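Local coordinates for tudor domain-containing protein 1 (Mus musculus, PDB 4B9W), which acts in the germline piRNA pathway that represses transposons, binding Piwi proteins methylated on arginine, here through its third extended Tudor domain, at residues Val22-Tyr27 against Tyr33-Lys38. Sequence-based numbering, arbitrary orientation.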
ATOM      1  N   VAL A  22     -17.283  -5.046 -14.956  1.00 12.52           N
ATOM      2  CA  VAL A  22     -16.102  -5.322 -15.746  1.00 12.33           C
ATOM      3  C   VAL A  22     -14.960  -4.971 -14.794  1.00 11.81           C
ATOM      4  O   VAL A  22     -15.024  -3.951 -14.092  1.00 10.67           O
ATOM      5  CB  VAL A  22     -15.996  -4.461 -17.043  1.00 13.07           C
ATOM      6  CG1 VAL A  22     -16.891  -5.028 -18.149  1.00 13.31           C
ATOM      7  CG2 VAL A  22     -16.334  -3.003 -16.771  1.00 12.95           C
ATOM      8  N   VAL A  23     -13.960  -5.848 -14.728  1.00 11.39           N
ATOM      9  CA  VAL A  23     -12.801  -5.627 -13.883  1.00 11.16           C
ATOM     10  C   VAL A  23     -11.883  -4.606 -14.590  1.00 11.17           C
ATOM     11  O   VAL A  23     -11.482  -4.827 -15.724  1.00 10.88           O
ATOM     12  CB  VAL A  23     -12.086  -6.966 -13.602  1.00 11.13           C
ATOM     13  CG1 VAL A  23     -10.810  -6.755 -12.771  1.00 11.16           C
ATOM     14  CG2 VAL A  23     -13.050  -7.935 -12.902  1.00 10.88           C
ATOM     15  N   CYS A  24     -11.589  -3.482 -13.948  1.00 11.02           N
ATOM     16  CA  CYS A  24     -10.718  -2.462 -14.561  1.00 11.55           C
ATOM     17  C   CYS A  24      -9.268  -2.467 -14.016  1.00 11.69           C
ATOM     18  O   CYS A  24      -8.342  -1.897 -14.614  1.00 11.51           O
ATOM     19  CB  CYS A  24     -11.350  -1.075 -14.419  1.00 11.71           C
ATOM     20  SG  CYS A  24     -11.806  -0.614 -12.729  1.00 12.34           S
ATOM     21  N   MET A  25      -9.056  -3.078 -12.867  1.00 11.80           N
ATOM     22  CA  MET A  25      -7.687  -3.225 -12.395  1.00 12.14           C
ATOM     23  C   MET A  25      -7.609  -4.467 -11.516  1.00 12.80           C
ATOM     24  O   MET A  25      -8.605  -4.880 -10.915  1.00 13.09           O
ATOM     25  CB  MET A  25      -7.212  -1.940 -11.687  1.00 11.78           C
ATOM     26  CG  MET A  25      -5.751  -1.943 -11.216  1.00 11.58           C
ATOM     27  SD  MET A  25      -4.515  -1.942 -12.525  1.00 10.92           S
ATOM     28  CE  MET A  25      -3.105  -2.634 -11.622  1.00 11.36           C
ATOM     29  N   MET A  26      -6.440  -5.099 -11.512  1.00 13.66           N
ATOM     30  CA  MET A  26      -6.262  -6.393 -10.889  1.00 14.12           C
ATOM     31  C   MET A  26      -4.915  -6.467 -10.195  1.00 13.18           C
ATOM     32  O   MET A  26      -3.886  -6.123 -10.776  1.00 12.57           O
ATOM     33  CB  MET A  26      -6.337  -7.458 -11.966  1.00 15.81           C
ATOM     34  CG  MET A  26      -5.844  -8.827 -11.548  1.00 17.31           C
ATOM     35  SD  MET A  26      -7.092  -9.815 -10.721  1.00 20.49           S
ATOM     36  CE  MET A  26      -6.827 -11.316 -11.653  1.00 17.24           C
ATOM     37  N   TYR A  27      -4.938  -6.920  -8.949  1.00 12.36           N
ATOM     38  CA  TYR A  27      -3.738  -7.186  -8.186  1.00 11.49           C
ATOM     39  C   TYR A  27      -3.735  -8.600  -7.657  1.00 10.92           C
ATOM     40  O   TYR A  27      -2.682  -9.228  -7.632  1.00 10.82           O
ATOM     41  CB  TYR A  27      -3.609  -6.212  -7.018  1.00 11.59           C
ATOM     42  CG  TYR A  27      -3.455  -4.782  -7.408  1.00 11.83           C
ATOM     43  CD1 TYR A  27      -2.206  -4.256  -7.703  1.00 11.85           C
ATOM     44  CD2 TYR A  27      -4.560  -3.939  -7.487  1.00 12.22           C
ATOM     45  CE1 TYR A  27      -2.059  -2.924  -8.048  1.00 12.13           C
ATOM     46  CE2 TYR A  27      -4.419  -2.615  -7.841  1.00 12.21           C
ATOM     47  CZ  TYR A  27      -3.169  -2.111  -8.114  1.00 12.01           C
ATOM     48  OH  TYR A  27      -3.046  -0.794  -8.465  1.00 11.65           O
ATOM     49  N   TYR A  33     -10.292  -4.240  -8.889  1.00  9.76           N
ATOM     50  CA  TYR A  33     -11.139  -3.086  -9.035  1.00  9.76           C
ATOM     51  C   TYR A  33     -12.120  -3.300 -10.167  1.00  9.56           C
ATOM     52  O   TYR A  33     -11.755  -3.837 -11.212  1.00  9.07           O
ATOM     53  CB  TYR A  33     -10.262  -1.852  -9.270  1.00  9.88           C
ATOM     54  CG  TYR A  33      -9.530  -1.461  -8.022  1.00 10.27           C
ATOM     55  CD1 TYR A  33      -8.375  -2.126  -7.633  1.00 10.36           C
ATOM     56  CD2 TYR A  33     -10.021  -0.471  -7.197  1.00 10.45           C
ATOM     57  CE1 TYR A  33      -7.720  -1.792  -6.464  1.00 10.60           C
ATOM     58  CE2 TYR A  33      -9.362  -0.126  -6.028  1.00 10.60           C
ATOM     59  CZ  TYR A  33      -8.226  -0.786  -5.671  1.00 10.62           C
ATOM     60  OH  TYR A  33      -7.582  -0.445  -4.520  1.00 10.51           O
ATOM     61  N   CYS A  34     -13.367  -2.888  -9.944  1.00  9.66           N
ATOM     62  CA  CYS A  34     -14.420  -3.074 -10.937  1.00  9.55           C
ATOM     63  C   CYS A  34     -15.126  -1.773 -11.238  1.00  9.41           C
ATOM     64  O   CYS A  34     -15.297  -0.929 -10.359  1.00  9.03           O
ATOM     65  CB  CYS A  34     -15.473  -4.070 -10.440  1.00  9.84           C
ATOM     66  SG  CYS A  34     -14.936  -5.795 -10.290  1.00 10.49           S
ATOM     67  N   HIS A  35     -15.530  -1.624 -12.495  1.00  9.38           N
ATOM     68  CA  HIS A  35     -16.602  -0.731 -12.845  1.00  9.72           C
ATOM     69  C   HIS A  35     -17.903  -1.480 -12.703  1.00 10.30           C
ATOM     70  O   HIS A  35     -18.079  -2.551 -13.297  1.00 10.07           O
ATOM     71  CB  HIS A  35     -16.456  -0.245 -14.265  1.00  9.66           C
ATOM     72  CG  HIS A  35     -15.266   0.639 -14.483  1.00  9.30           C
ATOM     73  ND1 HIS A  35     -14.562   0.636 -15.639  1.00  9.21           N
ATOM     74  CD2 HIS A  35     -14.664   1.563 -13.653  1.00  9.27           C
ATOM     75  CE1 HIS A  35     -13.564   1.526 -15.554  1.00  9.53           C
ATOM     76  NE2 HIS A  35     -13.618   2.094 -14.329  1.00  9.55           N
ATOM     77  N   PHE A  36     -18.810  -0.928 -11.893  1.00 11.11           N
ATOM     78  CA  PHE A  36     -20.159  -1.454 -11.728  1.00 12.40           C
ATOM     79  C   PHE A  36     -21.100  -0.790 -12.750  1.00 13.87           C
ATOM     80  O   PHE A  36     -21.214   0.449 -12.814  1.00 15.10           O
ATOM     81  CB  PHE A  36     -20.611  -1.284 -10.277  1.00 12.35           C
ATOM     82  CG  PHE A  36     -19.903  -2.218  -9.324  1.00 12.40           C
ATOM     83  CD1 PHE A  36     -18.576  -2.031  -8.998  1.00 12.26           C
ATOM     84  CD2 PHE A  36     -20.562  -3.310  -8.787  1.00 12.77           C
ATOM     85  CE1 PHE A  36     -17.930  -2.883  -8.119  1.00 12.29           C
ATOM     86  CE2 PHE A  36     -19.927  -4.182  -7.911  1.00 12.42           C
ATOM     87  CZ  PHE A  36     -18.609  -3.974  -7.580  1.00 12.56           C
ATOM     88  N   LEU A  37     -21.706  -1.611 -13.600  1.00 14.73           N
ATOM     89  CA  LEU A  37     -22.447  -1.106 -14.751  1.00 16.11           C
ATOM     90  C   LEU A  37     -23.885  -0.843 -14.352  1.00 17.28           C
ATOM     91  O   LEU A  37     -24.802  -1.621 -14.666  1.00 17.97           O
ATOM     92  CB  LEU A  37     -22.365  -2.069 -15.942  1.00 15.98           C
ATOM     93  CG  LEU A  37     -20.988  -2.595 -16.360  1.00 16.01           C
ATOM     94  CD1 LEU A  37     -21.135  -3.601 -17.501  1.00 15.58           C
ATOM     95  CD2 LEU A  37     -20.033  -1.476 -16.743  1.00 16.81           C
ATOM     96  N   LYS A  38     -24.067   0.239 -13.605  1.00 18.05           N
ATOM     97  CA  LYS A  38     -25.390   0.716 -13.228  1.00 19.45           C
ATOM     98  C   LYS A  38     -25.427   2.236 -13.356  1.00 20.56           C
ATOM     99  O   LYS A  38     -24.387   2.880 -13.530  1.00 20.22           O
ATOM    100  CB  LYS A  38     -25.774   0.259 -11.815  1.00 19.59           C
ATOM    101  CG  LYS A  38     -24.836   0.655 -10.684  1.00 19.29           C
ATOM    102  CD  LYS A  38     -25.470   0.322  -9.333  1.00 19.64           C
ATOM    103  CE  LYS A  38     -24.712   0.973  -8.178  1.00 19.93           C
ATOM    104  NZ  LYS A  38     -25.453   0.898  -6.885  1.00 19.99           N
TER
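Tyr33 O accepts two backbone N-H groups at once, from Cys24 N at 2.8 Å and Met25 N at 3.3 Å, both reaching the same face of its carbonyl plane. This is a classic beta bulge in the antiparallel hairpin of strands 18-26 and 31-36. The extra residue turns Cys24 toward the partner strand, and cysteine is short enough to lie close over the imidazole of His35. With SG set between backbone N and carbonyl carbon (chi1 54°), both CB and SG lie over one ring face, SG 3.8 Å from the ring centroid. Val22 CG2 rests on His35 CB at 3.7 Å, while Asp102 O holds NE2 and Tyr103 packs against the ring. Were His35 an alanine, Cys24 SG would probably lose the ring it lies over and Asp102 O its donor. At the bulge Tyr33 N also donates to Met25 O, 175° at the hydrogen though from above the carbonyl plane. Tyr33 CE1 lies 3.7 Å from Tyr27 CE2, at the edge of a ring that also packs on the bound peptide, its hydroxyl held by Gly104 O. At the other end two backbone bonds pair Val22 with His35, but the partly exposed aliphatic side chains are looser, Val22 CG2 meeting Leu37 CD2 at 4.0 Å. The chemistry is thus mainly backbone pairing with sulfur and rings packed at the bulge; Met26 and Tyr27 make backbone hydrogen bonds to the MILI peptide, consistent with this end of the hairpin presenting its backbone to the ligand.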